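Toxin protein (Yersinia entomophaga, PDB 6AQK) probably acts as an ADP-ribosyltransferase toxin, its C-terminal domain transferring ADP-ribose onto a target molecule. Local coordinates at residues A[33-38]-A[59-64]; A[49-54]-A[72-77]; A[89-94]-A[186-191]; A[114-119]-A[193-198]. All blocks are in the same frame, centred on the assembly; numbering follows the deposited sequence.

Contact 1 of 4, residues A[33-38]-A[59-64]; sequences FTIALQ and AEIGRN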
loop_
_atom_site.group_PDB
_atom_site.type_symbol
_atom_site.label_atom_id
_atom_site.label_comp_id
_atom_site.label_asym_id
_atom_site.label_seq_id
_atom_site.Cartn_x
_atom_site.Cartn_y
_atom_site.Cartn_z
ATOM N N PHE A 33 -7.296 9.835 -5.367
ATOM C CA PHE A 33 -6.559 11.052 -5.147
ATOM C C PHE A 33 -5.011 10.715 -5.109
ATOM O O PHE A 33 -4.205 11.412 -5.768
ATOM C CB PHE A 33 -6.952 11.664 -3.830
ATOM C CG PHE A 33 -6.388 13.047 -3.546
ATOM C CD1 PHE A 33 -5.097 13.234 -2.978
ATOM C CD2 PHE A 33 -7.180 14.160 -3.699
ATOM C CE1 PHE A 33 -4.608 14.508 -2.714
ATOM C CE2 PHE A 33 -6.704 15.419 -3.405
ATOM C CZ PHE A 33 -5.407 15.598 -2.916
ATOM N N THR A 34 -4.616 9.673 -4.398
ATOM C CA THR A 34 -3.201 9.408 -4.261
ATOM C C THR A 34 -2.669 8.816 -5.564
ATOM O O THR A 34 -1.485 9.048 -5.905
ATOM C CB THR A 34 -2.824 8.589 -3.007
ATOM O OG1 THR A 34 -3.437 7.281 -3.006
ATOM C CG2 THR A 34 -3.194 9.346 -1.728
ATOM N N ILE A 35 -3.513 8.089 -6.280
ATOM C CA ILE A 35 -3.152 7.671 -7.627
ATOM C C ILE A 35 -2.918 8.889 -8.501
ATOM O O ILE A 35 -1.904 8.942 -9.245
ATOM C CB ILE A 35 -4.145 6.707 -8.197
ATOM C CG1 ILE A 35 -4.026 5.362 -7.415
ATOM C CG2 ILE A 35 -3.913 6.499 -9.680
ATOM C CD1 ILE A 35 -5.115 4.402 -7.755
ATOM N N ALA A 36 -3.814 9.859 -8.435
ATOM C CA ALA A 36 -3.580 11.100 -9.235
ATOM C C ALA A 36 -2.299 11.773 -8.917
ATOM O O ALA A 36 -1.612 12.221 -9.851
ATOM C CB ALA A 36 -4.698 12.055 -9.119
ATOM N N LEU A 37 -1.916 11.827 -7.637
ATOM C CA LEU A 37 -0.614 12.411 -7.228
ATOM C C LEU A 37 0.546 11.673 -7.908
ATOM O O LEU A 37 1.498 12.322 -8.297
ATOM C CB LEU A 37 -0.410 12.310 -5.740
ATOM C CG LEU A 37 -1.312 13.061 -4.738
ATOM C CD1 LEU A 37 -0.954 12.615 -3.312
ATOM C CD2 LEU A 37 -1.115 14.536 -4.896
ATOM N N GLN A 38 0.459 10.337 -7.999
ATOM C CA GLN A 38 1.505 9.550 -8.673
ATOM C C GLN A 38 1.570 9.891 -10.144
ATOM O O GLN A 38 2.666 10.140 -10.689
ATOM C CB GLN A 38 1.293 8.031 -8.598
ATOM C CG GLN A 38 1.236 7.435 -7.213
ATOM C CD GLN A 38 0.974 5.933 -7.262
ATOM O OE1 GLN A 38 -0.015 5.443 -6.727
ATOM N NE2 GLN A 38 1.869 5.196 -7.921
ATOM N N ALA A 59 -10.784 12.839 -11.267
ATOM C CA ALA A 59 -12.166 12.419 -11.641
ATOM C C ALA A 59 -12.131 11.210 -12.577
ATOM O O ALA A 59 -12.892 10.234 -12.428
ATOM C CB ALA A 59 -12.938 13.600 -12.254
ATOM N N GLU A 60 -11.209 11.253 -13.517
ATOM C CA GLU A 60 -11.042 10.169 -14.481
ATOM C C GLU A 60 -10.746 8.879 -13.768
ATOM O O GLU A 60 -11.431 7.875 -14.011
ATOM C CB GLU A 60 -9.934 10.559 -15.441
ATOM C CG GLU A 60 -9.472 9.572 -16.503
ATOM C CD GLU A 60 -8.265 10.163 -17.253
ATOM O OE1 GLU A 60 -8.263 11.387 -17.549
ATOM O OE2 GLU A 60 -7.285 9.440 -17.464
ATOM N N ILE A 61 -9.788 8.915 -12.829
ATOM C CA ILE A 61 -9.430 7.687 -12.099
ATOM C C ILE A 61 -10.604 7.190 -11.209
ATOM O O ILE A 61 -10.952 5.988 -11.152
ATOM C CB ILE A 61 -8.208 7.930 -11.258
ATOM C CG1 ILE A 61 -7.023 8.298 -12.139
ATOM C CG2 ILE A 61 -7.851 6.731 -10.361
ATOM C CD1 ILE A 61 -6.056 9.165 -11.371
ATOM N N GLY A 62 -11.269 8.141 -10.555
ATOM C CA GLY A 62 -12.306 7.809 -9.579
ATOM C C GLY A 62 -13.546 7.199 -10.219
ATOM O O GLY A 62 -14.162 6.298 -9.658
ATOM N N ARG A 63 -13.804 7.555 -11.468
ATOM C CA ARG A 63 -14.905 6.890 -12.207
ATOM C C ARG A 63 -14.694 5.423 -12.529
ATOM O O ARG A 63 -15.639 4.695 -12.749
ATOM C CB ARG A 63 -15.176 7.695 -13.477
ATOM C CG ARG A 63 -16.010 8.921 -13.192
ATOM C CD ARG A 63 -16.535 9.508 -14.497
ATOM N NE ARG A 63 -15.434 9.979 -15.353
ATOM C CZ ARG A 63 -14.910 11.214 -15.341
ATOM N NH1 ARG A 63 -13.908 11.498 -16.182
ATOM N NH2 ARG A 63 -15.363 12.168 -14.502
ATOM N N ASN A 64 -13.445 4.972 -12.532
ATOM C CA ASN A 64 -13.106 3.569 -12.781
ATOM C C ASN A 64 -12.949 2.719 -11.533
ATOM O O ASN A 64 -12.552 1.562 -11.619
ATOM C CB ASN A 64 -11.822 3.513 -13.662
ATOM C CG ASN A 64 -12.070 4.125 -15.013
ATOM O OD1 ASN A 64 -13.158 3.967 -15.561
ATOM N ND2 ASN A 64 -11.112 4.888 -15.528
#
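The side chains that meet, Ile-35 and Ala-36 with Ile-61, are all aliphatic, and the flat groups of the two segments lie at the margins of that patch. The Phe-33 ring forms edge-to-face pairs with Phe-54 and Trp-58, and its CB is directed away from 59-64. At the far margin the guanidinium of Arg-63 folds back along its own helix, with Ala-59 O 3.6 Å above its plane and over its centre. Between these groups Ile-61 reaches across and brings the larger share of the buried surface. Its CG1 stands anti to the carbonyl carbon (chi1 -62°), and the nearly extended chi2 of 152° sends CD1 outward to the opposing helix. Ile-61 CD1 lies 3.8 Å from Ile-35 CG2 and 3.9 Å from Ala-36 CB, and it also rests on the backbone, 3.8 Å from Ala-36 N. Here the small alanine lets a branched side chain approach the helix surface itself, a familiar device of helix-helix packing. The helices joined are 27-39 and 51-63, two members of the helical part of the domain. A second touch, 4.0 Å between Ile-35 CG2 and Ile-61 CG2, sets branch against branch as the two side chains cross obliquely. On its other flank Ala-36 touches Phe-54, about two helical turns before Ile-61 on the same helix, while Gly-62 is tied by backbone hydrogen bonding to Ala-69 in the loop that follows.

Contact 2 of 4, residues A[49-54]-A[72-77]; sequences IDMDNF and ISHDKF. With PT (platinum (II) ion), chain D.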
loop_
_atom_site.group_PDB
_atom_site.type_symbol
_atom_site.label_atom_id
_atom_site.label_comp_id
_atom_site.label_asym_id
_atom_site.label_seq_id
_atom_site.Cartn_x
_atom_site.Cartn_y
_atom_site.Cartn_z
ATOM N N ILE A 49 -0.158 22.630 -7.597
ATOM C CA ILE A 49 -0.177 23.992 -8.182
ATOM C C ILE A 49 -1.313 24.137 -9.195
ATOM O O ILE A 49 -2.096 25.069 -9.115
ATOM C CB ILE A 49 1.211 24.348 -8.778
ATOM C CG1 ILE A 49 2.302 24.214 -7.691
ATOM C CG2 ILE A 49 1.234 25.745 -9.393
ATOM C CD1 ILE A 49 2.031 24.934 -6.372
ATOM N N ASP A 50 -1.437 23.177 -10.096
ATOM C CA ASP A 50 -2.514 23.146 -11.084
ATOM C C ASP A 50 -3.720 22.304 -10.595
ATOM O O ASP A 50 -3.902 21.175 -11.071
ATOM C CB ASP A 50 -1.955 22.610 -12.425
ATOM C CG ASP A 50 -2.905 22.812 -13.605
ATOM O OD1 ASP A 50 -4.077 23.221 -13.400
ATOM O OD2 ASP A 50 -2.459 22.537 -14.753
ATOM N N MET A 51 -4.525 22.905 -9.697
ATOM C CA MET A 51 -5.840 22.376 -9.178
ATOM C C MET A 51 -6.680 21.747 -10.306
ATOM O O MET A 51 -7.212 20.626 -10.210
ATOM C CB MET A 51 -6.672 23.533 -8.505
ATOM C CG MET A 51 -7.452 23.231 -7.201
ATOM S SD MET A 51 -8.105 24.666 -6.181
ATOM C CE MET A 51 -6.498 25.357 -5.718
ATOM N N ASP A 52 -6.805 22.454 -11.405
ATOM C CA ASP A 52 -7.812 22.086 -12.404
ATOM C C ASP A 52 -7.414 20.844 -13.114
ATOM O O ASP A 52 -8.236 19.973 -13.411
ATOM C CB ASP A 52 -7.950 23.197 -13.441
ATOM C CG ASP A 52 -7.927 24.555 -12.816
ATOM O OD1 ASP A 52 -8.956 24.919 -12.201
ATOM O OD2 ASP A 52 -6.862 25.221 -12.886
ATOM N N ASN A 53 -6.133 20.772 -13.451
ATOM C CA ASN A 53 -5.638 19.583 -14.076
ATOM C C ASN A 53 -5.683 18.393 -13.089
ATOM O O ASN A 53 -5.941 17.279 -13.518
ATOM C CB ASN A 53 -4.201 19.730 -14.635
ATOM C CG ASN A 53 -3.879 18.602 -15.573
ATOM O OD1 ASN A 53 -4.720 18.260 -16.405
ATOM N ND2 ASN A 53 -2.714 17.926 -15.382
ATOM N N PHE A 54 -5.344 18.643 -11.825
ATOM C CA PHE A 54 -5.366 17.567 -10.839
ATOM C C PHE A 54 -6.780 16.985 -10.738
ATOM O O PHE A 54 -7.029 15.750 -10.821
ATOM C CB PHE A 54 -4.850 18.055 -9.488
ATOM C CG PHE A 54 -4.824 16.966 -8.461
ATOM C CD1 PHE A 54 -3.733 16.119 -8.370
ATOM C CD2 PHE A 54 -5.938 16.712 -7.685
ATOM C CE1 PHE A 54 -3.751 15.075 -7.463
ATOM C CE2 PHE A 54 -5.971 15.627 -6.801
ATOM C CZ PHE A 54 -4.879 14.846 -6.691
ATOM N N ILE A 72 -16.638 14.062 -7.584
ATOM C CA ILE A 72 -15.327 14.697 -7.500
ATOM C C ILE A 72 -15.470 16.149 -8.000
ATOM O O ILE A 72 -16.016 16.379 -9.066
ATOM C CB ILE A 72 -14.231 13.866 -8.219
ATOM C CG1 ILE A 72 -13.754 12.747 -7.304
ATOM C CG2 ILE A 72 -13.046 14.750 -8.614
ATOM C CD1 ILE A 72 -12.890 11.724 -7.980
ATOM N N SER A 73 -14.944 17.094 -7.226
ATOM C CA SER A 73 -15.184 18.529 -7.367
ATOM C C SER A 73 -14.159 19.285 -6.544
ATOM O O SER A 73 -13.411 18.683 -5.782
ATOM C CB SER A 73 -16.583 18.876 -6.812
ATOM O OG SER A 73 -16.599 18.635 -5.407
ATOM N N HIS A 74 -14.183 20.620 -6.605
ATOM C CA HIS A 74 -13.243 21.402 -5.869
ATOM C C HIS A 74 -13.488 21.210 -4.389
ATOM O O HIS A 74 -12.522 21.115 -3.627
ATOM C CB HIS A 74 -13.302 22.899 -6.261
ATOM C CG HIS A 74 -12.888 23.823 -5.162
ATOM N ND1 HIS A 74 -11.579 24.204 -4.960
ATOM C CD2 HIS A 74 -13.612 24.441 -4.196
ATOM C CE1 HIS A 74 -11.511 25.012 -3.915
ATOM N NE2 HIS A 74 -12.733 25.178 -3.438
ATOM N N ASP A 75 -14.761 21.132 -3.966
ATOM C CA ASP A 75 -15.105 20.848 -2.535
ATOM C C ASP A 75 -14.553 19.497 -2.053
ATOM O O ASP A 75 -14.069 19.368 -0.916
ATOM C CB ASP A 75 -16.623 20.809 -2.265
ATOM C CG ASP A 75 -17.301 22.164 -2.483
ATOM O OD1 ASP A 75 -16.618 23.204 -2.392
ATOM O OD2 ASP A 75 -18.519 22.177 -2.758
ATOM N N LYS A 76 -14.672 18.484 -2.889
ATOM C CA LYS A 76 -14.219 17.201 -2.476
ATOM C C LYS A 76 -12.680 17.247 -2.449
ATOM O O LYS A 76 -12.035 16.656 -1.549
ATOM C CB LYS A 76 -14.811 16.134 -3.372
ATOM C CG LYS A 76 -14.770 14.741 -2.829
ATOM C CD LYS A 76 -15.716 14.603 -1.678
ATOM C CE LYS A 76 -15.739 13.175 -1.187
ATOM N NZ LYS A 76 -16.751 12.999 -0.116
ATOM N N PHE A 77 -12.099 18.040 -3.368
ATOM C CA PHE A 77 -10.646 18.221 -3.416
ATOM C C PHE A 77 -10.169 18.766 -2.090
ATOM O O PHE A 77 -9.205 18.271 -1.503
ATOM C CB PHE A 77 -10.207 19.164 -4.571
ATOM C CG PHE A 77 -8.722 19.454 -4.571
ATOM C CD1 PHE A 77 -7.837 18.577 -5.155
ATOM C CD2 PHE A 77 -8.220 20.572 -3.932
ATOM C CE1 PHE A 77 -6.454 18.802 -5.093
ATOM C CE2 PHE A 77 -6.858 20.812 -3.868
ATOM C CZ PHE A 77 -5.968 19.923 -4.451
HETATM PT PT PT D . -10.125 24.358 -6.835
#
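Phe-77, Met-51 and Phe-54 bury the most surface here, and Met-51 also shares a platinum ion with His-74. The Phe-77 ring is approached from two directions. Over one face, offset toward the rim, comes Met-51 CG, 4.2 Å from Phe-77 CE2, with the sulfur oblique to the ring in a Met-aromatic contact. At the ring's edge sits Phe-54, whose CD2 lies 3.4 Å from Phe-77 CE1; the two ring planes are inclined at 71° and meet obliquely. Both phenylalanines hold CG anti to the backbone N (chi1 -178° for Phe-54, 175° for Phe-77), which turns their rings into the space between the segments. An extended chi2 carries Met-51 SD to the metal, 2.1 Å from platinum, and the bend at chi3 only places CE, while His-74 ND1 binds the same ion at 2.4 Å. The outer side of the contact carries a soft sulfur and an imidazole nitrogen, a pair well suited to platinum(II), above an aromatic interior. Both ligands occupy the first turn of a helix. Asp-50 OD1 caps one helix, accepting from Asn-53 N at 3.2 Å from above its carboxylate plane, and Ser-73 OG caps the other by accepting from Lys-76 N. Lys-76 itself forms a salt bridge with Glu-26. The contact joins the starts of helices 51-63 and 74-90, with Phe-54 reaching Leu-37 of helix 27-39 and Phe-77 lying against Ile-55 and Trp-58.

Contact 3 of 4, residues A[89-94]-A[186-191]; sequences AEWSGY and TFPLYN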
loop_
_atom_site.group_PDB
_atom_site.type_symbol
_atom_site.label_atom_id
_atom_site.label_comp_id
_atom_site.label_asym_id
_atom_site.label_seq_id
_atom_site.Cartn_x
_atom_site.Cartn_y
_atom_site.Cartn_z
ATOM N N ALA A 89 -0.874 14.942 10.827
ATOM C CA ALA A 89 -0.852 15.701 12.082
ATOM C C ALA A 89 -1.102 14.833 13.297
ATOM O O ALA A 89 -0.365 14.922 14.310
ATOM C CB ALA A 89 -1.831 16.797 11.988
ATOM N N GLU A 90 -2.032 13.880 13.117
ATOM C CA GLU A 90 -2.418 12.961 14.162
ATOM C C GLU A 90 -1.490 11.829 14.343
ATOM O O GLU A 90 -1.638 11.049 15.320
ATOM C CB GLU A 90 -3.823 12.422 13.882
ATOM C CG GLU A 90 -4.895 13.519 13.894
ATOM C CD GLU A 90 -6.269 13.059 13.580
ATOM O OE1 GLU A 90 -6.454 11.866 13.269
ATOM O OE2 GLU A 90 -7.214 13.887 13.682
ATOM N N TRP A 91 -0.596 11.618 13.385
ATOM C CA TRP A 91 0.030 10.271 13.259
ATOM C C TRP A 91 0.765 9.822 14.540
ATOM O O TRP A 91 0.649 8.622 15.009
ATOM C CB TRP A 91 0.995 10.161 12.029
ATOM C CG TRP A 91 1.228 8.713 11.636
ATOM C CD1 TRP A 91 2.219 7.904 12.062
ATOM C CD2 TRP A 91 0.408 7.911 10.759
ATOM N NE1 TRP A 91 2.055 6.645 11.550
ATOM C CE2 TRP A 91 0.973 6.650 10.704
ATOM C CE3 TRP A 91 -0.751 8.166 9.996
ATOM C CZ2 TRP A 91 0.391 5.599 10.003
ATOM C CZ3 TRP A 91 -1.306 7.121 9.251
ATOM C CH2 TRP A 91 -0.710 5.850 9.259
ATOM N N SER A 92 1.532 10.741 15.114
ATOM C CA SER A 92 2.340 10.375 16.304
ATOM C C SER A 92 1.456 9.962 17.482
ATOM O O SER A 92 1.908 9.219 18.305
ATOM C CB SER A 92 3.370 11.459 16.650
ATOM O OG SER A 92 2.708 12.450 17.382
ATOM N N GLY A 93 0.185 10.408 17.527
ATOM C CA GLY A 93 -0.762 10.087 18.590
ATOM C C GLY A 93 -1.466 8.741 18.370
ATOM O O GLY A 93 -2.155 8.300 19.244
ATOM N N TYR A 94 -1.301 8.082 17.198
ATOM C CA TYR A 94 -1.900 6.773 16.950
ATOM C C TYR A 94 -1.135 5.665 17.628
ATOM O O TYR A 94 0.051 5.798 17.830
ATOM C CB TYR A 94 -1.946 6.539 15.421
ATOM C CG TYR A 94 -2.853 7.450 14.636
ATOM C CD1 TYR A 94 -3.861 8.210 15.221
ATOM C CD2 TYR A 94 -2.735 7.491 13.213
ATOM C CE1 TYR A 94 -4.721 9.007 14.442
ATOM C CE2 TYR A 94 -3.593 8.248 12.445
ATOM C CZ TYR A 94 -4.579 9.011 13.048
ATOM O OH TYR A 94 -5.378 9.763 12.212
ATOM N N THR A 186 -1.389 -0.132 9.721
ATOM C CA THR A 186 -1.296 0.823 8.640
ATOM C C THR A 186 -0.084 1.725 8.650
ATOM O O THR A 186 0.428 2.136 9.750
ATOM C CB THR A 186 -2.578 1.698 8.720
ATOM O OG1 THR A 186 -3.710 0.832 8.901
ATOM C CG2 THR A 186 -2.791 2.571 7.443
ATOM N N PHE A 187 0.358 2.112 7.450
ATOM C CA PHE A 187 1.550 2.927 7.288
ATOM C C PHE A 187 1.153 4.168 6.593
ATOM O O PHE A 187 0.181 4.167 5.841
ATOM C CB PHE A 187 2.634 2.191 6.549
ATOM C CG PHE A 187 3.205 1.057 7.339
ATOM C CD1 PHE A 187 2.520 -0.148 7.445
ATOM C CD2 PHE A 187 4.337 1.251 8.100
ATOM C CE1 PHE A 187 3.049 -1.192 8.174
ATOM C CE2 PHE A 187 4.888 0.208 8.825
ATOM C CZ PHE A 187 4.223 -1.004 8.888
ATOM N N PRO A 188 1.849 5.273 6.876
ATOM C CA PRO A 188 1.419 6.519 6.317
ATOM C C PRO A 188 1.825 6.790 4.881
ATOM O O PRO A 188 2.749 6.176 4.334
ATOM C CB PRO A 188 2.058 7.545 7.290
ATOM C CG PRO A 188 3.346 6.888 7.602
ATOM C CD PRO A 188 2.984 5.461 7.776
ATOM N N LEU A 189 1.112 7.711 4.250
ATOM C CA LEU A 189 1.544 8.212 2.935
ATOM C C LEU A 189 3.029 8.662 2.993
ATOM O O LEU A 189 3.449 9.324 3.965
ATOM C CB LEU A 189 0.664 9.375 2.520
ATOM C CG LEU A 189 0.875 9.885 1.063
ATOM C CD1 LEU A 189 0.698 8.757 0.034
ATOM C CD2 LEU A 189 -0.091 11.019 0.780
ATOM N N TYR A 190 3.827 8.284 2.010
ATOM C CA TYR A 190 5.291 8.559 1.968
ATOM C C TYR A 190 6.119 7.788 2.971
ATOM O O TYR A 190 7.313 8.032 3.096
ATOM C CB TYR A 190 5.669 10.053 1.985
ATOM C CG TYR A 190 4.741 10.937 1.170
ATOM C CD1 TYR A 190 4.479 10.680 -0.167
ATOM C CD2 TYR A 190 4.191 12.098 1.728
ATOM C CE1 TYR A 190 3.633 11.483 -0.926
ATOM C CE2 TYR A 190 3.322 12.914 0.967
ATOM C CZ TYR A 190 3.072 12.628 -0.349
ATOM O OH TYR A 190 2.252 13.437 -1.110
ATOM N N ASN A 191 5.539 6.767 3.604
ATOM C CA ASN A 191 6.294 5.878 4.461
ATOM C C ASN A 191 7.535 5.393 3.722
ATOM O O ASN A 191 7.452 4.993 2.556
ATOM C CB ASN A 191 5.406 4.700 4.843
ATOM C CG ASN A 191 6.102 3.699 5.714
ATOM O OD1 ASN A 191 6.537 4.062 6.789
ATOM N ND2 ASN A 191 6.200 2.437 5.253
#
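Thr-186 meets Trp-91 through its backbone: Thr-186 O lies in the plane of the indole at its edge, 3.5 Å from Trp-91 CZ2. Phe-187 then turns its side chain away, onto Met-226 of strand 220-226, and leaves its carbonyl carbon 3.7 Å from Trp-91 CH2. Pro-188 supplies the main apolar surface. Its CB stands 3.6 Å from the centroid of the Trp-91 six-membered ring and only 6° off the normal, a CH-pi contact over the middle of the face, while Pro-188 CD approaches Trp-91 CZ2 to 3.4 Å. The opposite face of the indole is occupied by Tyr-94, whose CD2 sits 3.8 Å above the plane of the Trp-91 ring. The tryptophan is thus a slab between proline and tyrosine, and it links segment 89-94, continuing from helix 74-90, to the chain running on from strand 184-187, which pairs antiparallel with strand 145-148. Its NE1 is satisfied by Ala-172 O, which limits how the slab can turn. Tyr-94 is held in its own segment by a hydrogen bond from its OH to Glu-90 OE1, 2.6 Å long and using the anti lone pair. Beyond the proline, Leu-189 and Tyr-190 occupy the corners of a type II beta turn, closed by Asn-191 N to Pro-188 O at 2.9 Å. Tyr-190 takes the positive phi (70°) such a turn requires, and its ring meets that of His-44; Asn-191 leads into strand 192-200.

Contact 4 of 4, residues A[114-119]-A[193-198]; sequences YSWLAE and MKITSL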
loop_
_atom_site.group_PDB
_atom_site.type_symbol
_atom_site.label_atom_id
_atom_site.label_comp_id
_atom_site.label_asym_id
_atom_site.label_seq_id
_atom_site.Cartn_x
_atom_site.Cartn_y
_atom_site.Cartn_z
ATOM N N TYR A 114 5.266 0.253 -9.928
ATOM C CA TYR A 114 6.621 -0.080 -9.487
ATOM C C TYR A 114 7.340 -0.728 -10.665
ATOM O O TYR A 114 7.100 -1.893 -11.002
ATOM C CB TYR A 114 6.570 -1.057 -8.314
ATOM C CG TYR A 114 5.829 -0.537 -7.084
ATOM C CD1 TYR A 114 6.295 0.571 -6.354
ATOM C CD2 TYR A 114 4.715 -1.196 -6.619
ATOM C CE1 TYR A 114 5.656 0.976 -5.219
ATOM C CE2 TYR A 114 4.048 -0.749 -5.491
ATOM C CZ TYR A 114 4.512 0.353 -4.810
ATOM O OH TYR A 114 3.797 0.717 -3.670
ATOM N N SER A 115 8.165 0.060 -11.335
ATOM C CA SER A 115 8.808 -0.406 -12.607
ATOM C C SER A 115 9.776 -1.583 -12.385
ATOM O O SER A 115 9.940 -2.461 -13.252
ATOM C CB SER A 115 9.525 0.776 -13.297
ATOM O OG SER A 115 10.576 1.288 -12.530
ATOM N N TRP A 116 10.397 -1.589 -11.212
ATOM C CA TRP A 116 11.289 -2.698 -10.769
ATOM C C TRP A 116 10.533 -4.005 -10.604
ATOM O O TRP A 116 11.049 -5.078 -10.957
ATOM C CB TRP A 116 12.029 -2.349 -9.496
ATOM C CG TRP A 116 11.188 -1.646 -8.392
ATOM C CD1 TRP A 116 10.990 -0.299 -8.251
ATOM C CD2 TRP A 116 10.434 -2.270 -7.327
ATOM N NE1 TRP A 116 10.165 -0.039 -7.152
ATOM C CE2 TRP A 116 9.828 -1.248 -6.577
ATOM C CE3 TRP A 116 10.237 -3.599 -6.919
ATOM C CZ2 TRP A 116 9.029 -1.516 -5.482
ATOM C CZ3 TRP A 116 9.451 -3.850 -5.860
ATOM C CH2 TRP A 116 8.862 -2.830 -5.128
ATOM N N LEU A 117 9.283 -3.898 -10.157
ATOM C CA LEU A 117 8.452 -5.062 -10.027
ATOM C C LEU A 117 7.995 -5.575 -11.392
ATOM O O LEU A 117 8.122 -6.780 -11.694
ATOM C CB LEU A 117 7.268 -4.754 -9.110
ATOM C CG LEU A 117 6.292 -5.893 -8.857
ATOM C CD1 LEU A 117 7.028 -7.044 -8.170
ATOM C CD2 LEU A 117 5.081 -5.369 -8.054
ATOM N N ALA A 118 7.548 -4.656 -12.238
ATOM C CA ALA A 118 7.119 -4.994 -13.614
ATOM C C ALA A 118 8.241 -5.770 -14.361
ATOM O O ALA A 118 8.021 -6.815 -14.970
ATOM C CB ALA A 118 6.736 -3.718 -14.385
ATOM N N GLU A 119 9.438 -5.249 -14.246
ATOM C CA GLU A 119 10.638 -5.858 -14.853
ATOM C C GLU A 119 10.873 -7.261 -14.375
ATOM O O GLU A 119 11.071 -8.203 -15.195
ATOM C CB GLU A 119 11.855 -4.988 -14.545
ATOM C CG GLU A 119 13.218 -5.516 -15.016
ATOM C CD GLU A 119 13.490 -5.230 -16.477
ATOM O OE1 GLU A 119 14.427 -4.450 -16.776
ATOM O OE2 GLU A 119 12.744 -5.753 -17.330
ATOM N N MET A 193 10.444 2.816 2.966
ATOM C CA MET A 193 10.759 1.388 2.991
ATOM C C MET A 193 11.996 1.098 2.126
ATOM O O MET A 193 12.321 1.828 1.190
ATOM C CB MET A 193 9.578 0.556 2.549
ATOM C CG MET A 193 9.147 0.687 1.114
ATOM S SD MET A 193 7.794 -0.465 0.630
ATOM C CE MET A 193 6.524 0.082 1.738
ATOM N N LYS A 194 12.657 0.008 2.453
ATOM C CA LYS A 194 13.827 -0.455 1.726
ATOM C C LYS A 194 13.497 -1.820 1.159
ATOM O O LYS A 194 13.220 -2.696 1.949
ATOM C CB LYS A 194 15.003 -0.521 2.682
ATOM C CG LYS A 194 16.300 -0.997 2.058
ATOM C CD LYS A 194 17.252 -1.165 3.230
ATOM C CE LYS A 194 18.543 -1.891 2.900
ATOM N NZ LYS A 194 19.480 -0.908 2.293
ATOM N N ILE A 195 13.426 -1.923 -0.164
ATOM C CA ILE A 195 13.163 -3.193 -0.829
ATOM C C ILE A 195 14.481 -3.960 -0.741
ATOM O O ILE A 195 15.529 -3.471 -1.232
ATOM C CB ILE A 195 12.777 -3.049 -2.292
ATOM C CG1 ILE A 195 11.626 -2.023 -2.477
ATOM C CG2 ILE A 195 12.404 -4.431 -2.890
ATOM C CD1 ILE A 195 10.410 -2.297 -1.636
ATOM N N THR A 196 14.426 -5.155 -0.157
ATOM C CA THR A 196 15.619 -5.962 -0.088
ATOM C C THR A 196 15.661 -7.166 -0.989
ATOM O O THR A 196 16.765 -7.663 -1.286
ATOM C CB THR A 196 15.922 -6.404 1.343
ATOM O OG1 THR A 196 14.884 -7.269 1.792
ATOM C CG2 THR A 196 15.917 -5.171 2.250
ATOM N N SER A 197 14.522 -7.664 -1.449
ATOM C CA SER A 197 14.523 -8.911 -2.244
ATOM C C SER A 197 13.232 -9.046 -3.021
ATOM O O SER A 197 12.135 -8.720 -2.464
ATOM C CB SER A 197 14.596 -10.113 -1.298
ATOM O OG SER A 197 14.788 -11.215 -2.133
ATOM N N LEU A 198 13.312 -9.544 -4.256
ATOM C CA LEU A 198 12.123 -9.975 -5.006
ATOM C C LEU A 198 12.288 -11.435 -5.233
ATOM O O LEU A 198 13.419 -11.872 -5.560
ATOM C CB LEU A 198 12.008 -9.310 -6.334
ATOM C CG LEU A 198 12.133 -7.809 -6.260
ATOM C CD1 LEU A 198 12.154 -7.314 -7.691
ATOM C CD2 LEU A 198 11.009 -7.224 -5.386
#
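Trp-116 meets Ile-195 with a face and Leu-198 with an edge. Ile-195 CG1 lies over the six-membered ring, 4.3 Å from its centroid and 26° off the normal, in a CH-pi contact displaced toward the rim; Ile-195 CD1 comes within 3.9 Å of Trp-116 CH2. Leu-198 arrives at about a right angle and sets CD2 against the ring's edge, 3.7 Å from Trp-116 CZ3. The indole reaches this position because CG sits between the backbone N and the carbonyl carbon (chi1 43°), and its other face is backed by Tyr-114 CB, 3.6 Å above the plane of the Trp-116 ring. Tyr-114 is the N-cap residue of helix 115-124. On the strand, a classic beta bulge sets Thr-196 and Ser-197 together opposite Lys-223, and Ile-195 and Leu-198, three residues apart, both direct their side chains at the helix. Farther out, Leu-137 touches Trp-116, Met-135 touches Leu-198, and Trp-163 and Ala-224 flank Ile-195, so the helix lies on the five-stranded mixed sheet. The two segments are joined by apolar burial and dispersion across the indole face and edge, with no directional polar bond between them.

Contacts 1 and 2 share helix 51-63 and pack directly against each other, Phe-33 of contact 1 also meeting Phe-77 of contact 2, whereas contacts 2 and 3 both use helix 74-90, contact 2 at its start and contact 3 much later along it. Contact 4 belongs to the sheet and is the buried one; the other three are partly buried, and contact 2 lies farthest out, its centre 23 Å from that of the chain. Chemistry follows place: aliphatic in contact 1, aromatic with a metal site at its outer side in contact 2, tryptophan-centred in contacts 3 and 4. None has a hydrogen bond between its segments. Leu-37 touching Tyr-190 connects contacts 1 and 3, and segments 186-191 and 193-198 nearly adjoin.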